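Local structure of putative lipoprotein (Bacteroides thetaiotaomicron, 4Q1Z) at residues A[77-82]-A[359-364]. The protein is a putative lipoprotein of unknown function, a two-domain member of the DUF4876 family rich in beta strand. Numbering follows the deposited sequence.
Sequences EYYING and IREETG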
loop_
_atom_site.group_PDB
_atom_site.type_symbol
_atom_site.label_atom_id
_atom_site.label_comp_id
_atom_site.label_asym_id
_atom_site.label_seq_id
_atom_site.Cartn_x
_atom_site.Cartn_y
_atom_site.Cartn_z
ATOM N N GLU A 77 -0.505 13.263 -2.942
ATOM C CA GLU A 77 -1.067 13.005 -4.249
ATOM C C GLU A 77 -2.570 12.994 -4.166
ATOM O O GLU A 77 -3.134 12.476 -3.197
ATOM C CB GLU A 77 -0.542 11.694 -4.807
ATOM C CG GLU A 77 -0.774 11.538 -6.297
ATOM C CD GLU A 77 -0.659 10.126 -6.831
ATOM O OE1 GLU A 77 0.248 9.393 -6.376
ATOM O OE2 GLU A 77 -1.480 9.753 -7.702
ATOM N N TYR A 78 -3.217 13.600 -5.177
ATOM C CA TYR A 78 -4.659 13.698 -5.286
ATOM C C TYR A 78 -5.140 13.287 -6.654
ATOM O O TYR A 78 -4.600 13.745 -7.658
ATOM C CB TYR A 78 -5.160 15.143 -5.013
ATOM C CG TYR A 78 -4.747 15.731 -3.682
ATOM C CD1 TYR A 78 -3.486 16.293 -3.507
ATOM C CD2 TYR A 78 -5.642 15.787 -2.616
ATOM C CE1 TYR A 78 -3.105 16.850 -2.290
ATOM C CE2 TYR A 78 -5.277 16.356 -1.396
ATOM C CZ TYR A 78 -4.004 16.881 -1.237
ATOM O OH TYR A 78 -3.617 17.423 -0.036
ATOM N N TYR A 79 -6.197 12.482 -6.704
ATOM C CA TYR A 79 -6.876 12.171 -7.946
ATOM C C TYR A 79 -7.975 13.225 -8.060
ATOM O O TYR A 79 -8.840 13.345 -7.176
ATOM C CB TYR A 79 -7.395 10.721 -7.999
ATOM C CG TYR A 79 -8.140 10.431 -9.285
ATOM C CD1 TYR A 79 -7.506 10.534 -10.524
ATOM C CD2 TYR A 79 -9.494 10.116 -9.271
ATOM C CE1 TYR A 79 -8.198 10.302 -11.710
ATOM C CE2 TYR A 79 -10.195 9.880 -10.453
ATOM C CZ TYR A 79 -9.548 9.993 -11.668
ATOM O OH TYR A 79 -10.262 9.775 -12.817
ATOM N N ILE A 80 -7.865 14.084 -9.076
ATOM C CA ILE A 80 -8.806 15.197 -9.210
ATOM C C ILE A 80 -9.774 14.909 -10.353
ATOM O O ILE A 80 -9.405 14.270 -11.335
ATOM C CB ILE A 80 -8.044 16.552 -9.324
ATOM C CG1 ILE A 80 -7.146 16.638 -10.595
ATOM C CG2 ILE A 80 -7.219 16.791 -8.039
ATOM C CD1 ILE A 80 -6.429 17.952 -10.831
ATOM N N ASN A 81 -11.040 15.300 -10.175
ATOM C CA ASN A 81 -12.106 15.029 -11.137
ATOM C C ASN A 81 -13.177 16.114 -11.108
ATOM O O ASN A 81 -13.439 16.705 -10.069
ATOM C CB ASN A 81 -12.747 13.649 -10.855
ATOM C CG ASN A 81 -12.943 12.791 -12.084
ATOM O OD1 ASN A 81 -13.543 13.209 -13.087
ATOM N ND2 ASN A 81 -12.465 11.552 -12.032
ATOM N N GLY A 82 -13.801 16.341 -12.247
ATOM C CA GLY A 82 -14.860 17.322 -12.392
ATOM C C GLY A 82 -15.586 17.169 -13.703
ATOM O O GLY A 82 -15.099 16.493 -14.604
ATOM N N ILE A 359 -13.072 5.528 -9.841
ATOM C CA ILE A 359 -12.206 4.913 -10.861
ATOM C C ILE A 359 -11.200 5.910 -11.455
ATOM O O ILE A 359 -11.583 7.011 -11.869
ATOM C CB ILE A 359 -13.094 4.269 -11.977
ATOM C CG1 ILE A 359 -14.075 3.220 -11.393
ATOM C CG2 ILE A 359 -12.279 3.703 -13.163
ATOM C CD1 ILE A 359 -13.424 2.029 -10.604
ATOM N N ARG A 360 -9.916 5.502 -11.513
ATOM C CA ARG A 360 -8.840 6.283 -12.127
ATOM C C ARG A 360 -8.981 6.058 -13.606
ATOM O O ARG A 360 -8.482 5.064 -14.115
ATOM C CB ARG A 360 -7.456 5.858 -11.594
ATOM C CG ARG A 360 -6.318 6.771 -12.050
ATOM C CD ARG A 360 -4.964 6.423 -11.450
ATOM N NE ARG A 360 -4.954 6.447 -9.982
ATOM C CZ ARG A 360 -4.608 7.492 -9.231
ATOM N NH1 ARG A 360 -4.256 8.641 -9.794
ATOM N NH2 ARG A 360 -4.624 7.398 -7.910
ATOM N N GLU A 361 -9.738 6.939 -14.275
ATOM C CA GLU A 361 -10.110 6.874 -15.701
ATOM C C GLU A 361 -8.898 6.771 -16.650
ATOM O O GLU A 361 -9.022 6.195 -17.741
ATOM C CB GLU A 361 -10.986 8.086 -16.109
ATOM C CG GLU A 361 -12.218 8.320 -15.240
ATOM C CD GLU A 361 -13.441 7.439 -15.454
ATOM O OE1 GLU A 361 -13.328 6.198 -15.328
ATOM O OE2 GLU A 361 -14.539 8.008 -15.655
ATOM N N GLU A 362 -7.741 7.321 -16.235
ATOM C CA GLU A 362 -6.522 7.326 -17.031
ATOM C C GLU A 362 -6.008 5.907 -17.255
ATOM O O GLU A 362 -5.440 5.606 -18.311
ATOM C CB GLU A 362 -5.456 8.175 -16.330
ATOM C CG GLU A 362 -5.563 9.677 -16.589
ATOM C CD GLU A 362 -6.720 10.461 -15.989
ATOM O OE1 GLU A 362 -7.241 10.064 -14.920
ATOM O OE2 GLU A 362 -7.090 11.497 -16.589
ATOM N N THR A 363 -6.239 5.028 -16.261
ATOM C CA THR A 363 -5.783 3.633 -16.260
ATOM C C THR A 363 -6.929 2.618 -16.117
ATOM O O THR A 363 -6.694 1.421 -16.280
ATOM C CB THR A 363 -4.772 3.445 -15.132
ATOM O OG1 THR A 363 -5.351 3.912 -13.905
ATOM C CG2 THR A 363 -3.449 4.161 -15.414
ATOM N N GLY A 364 -8.141 3.101 -15.833
ATOM C CA GLY A 364 -9.319 2.268 -15.614
ATOM C C GLY A 364 -9.129 1.326 -14.440
ATOM O O GLY A 364 -9.415 0.128 -14.550
#
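Tyr79 reaches off its strand to the backbone of Ile359, Arg360 and Glu361, and this is where the contact packs closely. Chi1 of 178° sets its CG anti to the backbone N. The hydroxyl arrives beside that backbone. There Glu361 N donates a nearly straight hydrogen bond to Tyr79 OH, 3.2 Å long at 162°. Arg360 CA makes an off-centre CH-pi contact with the ring, 4.3 Å from its centroid. Glu362 OE1 comes in at the ring edge, close to its plane, 3.4 Å from Tyr79 CE1. Ser67, on the neighbouring strand 60-72, hydrogen-bonds both this carboxylate oxygen and the tyrosine hydroxyl, tying the two side chains together. Strand 77-89 runs inside the seven-stranded sheet of the N-terminal domain, whereas 359-364 is a weakly bonded strand leading into a turn within the DUF4876 range, so the contact joins that sheet to a hairpin from far along the chain. Alongside the ring the Arg360 side chain runs in the opposite sense, NH1 3.8 Å from Tyr79 CD1, its guanidinium plane turned 59° from the ring. The pairing with Glu77 is looser: a long salt bridge, 3.6 Å from Glu77 OE2 to Arg360 NH1. Glu77 OE2 also accepts a weak hydrogen bond from Ala139 N, and Arg360 NH2 gives one to Asn137 O. On the solvent side, exposed Glu361 adds little more than its CG, 3.4 Å from Tyr79 OH.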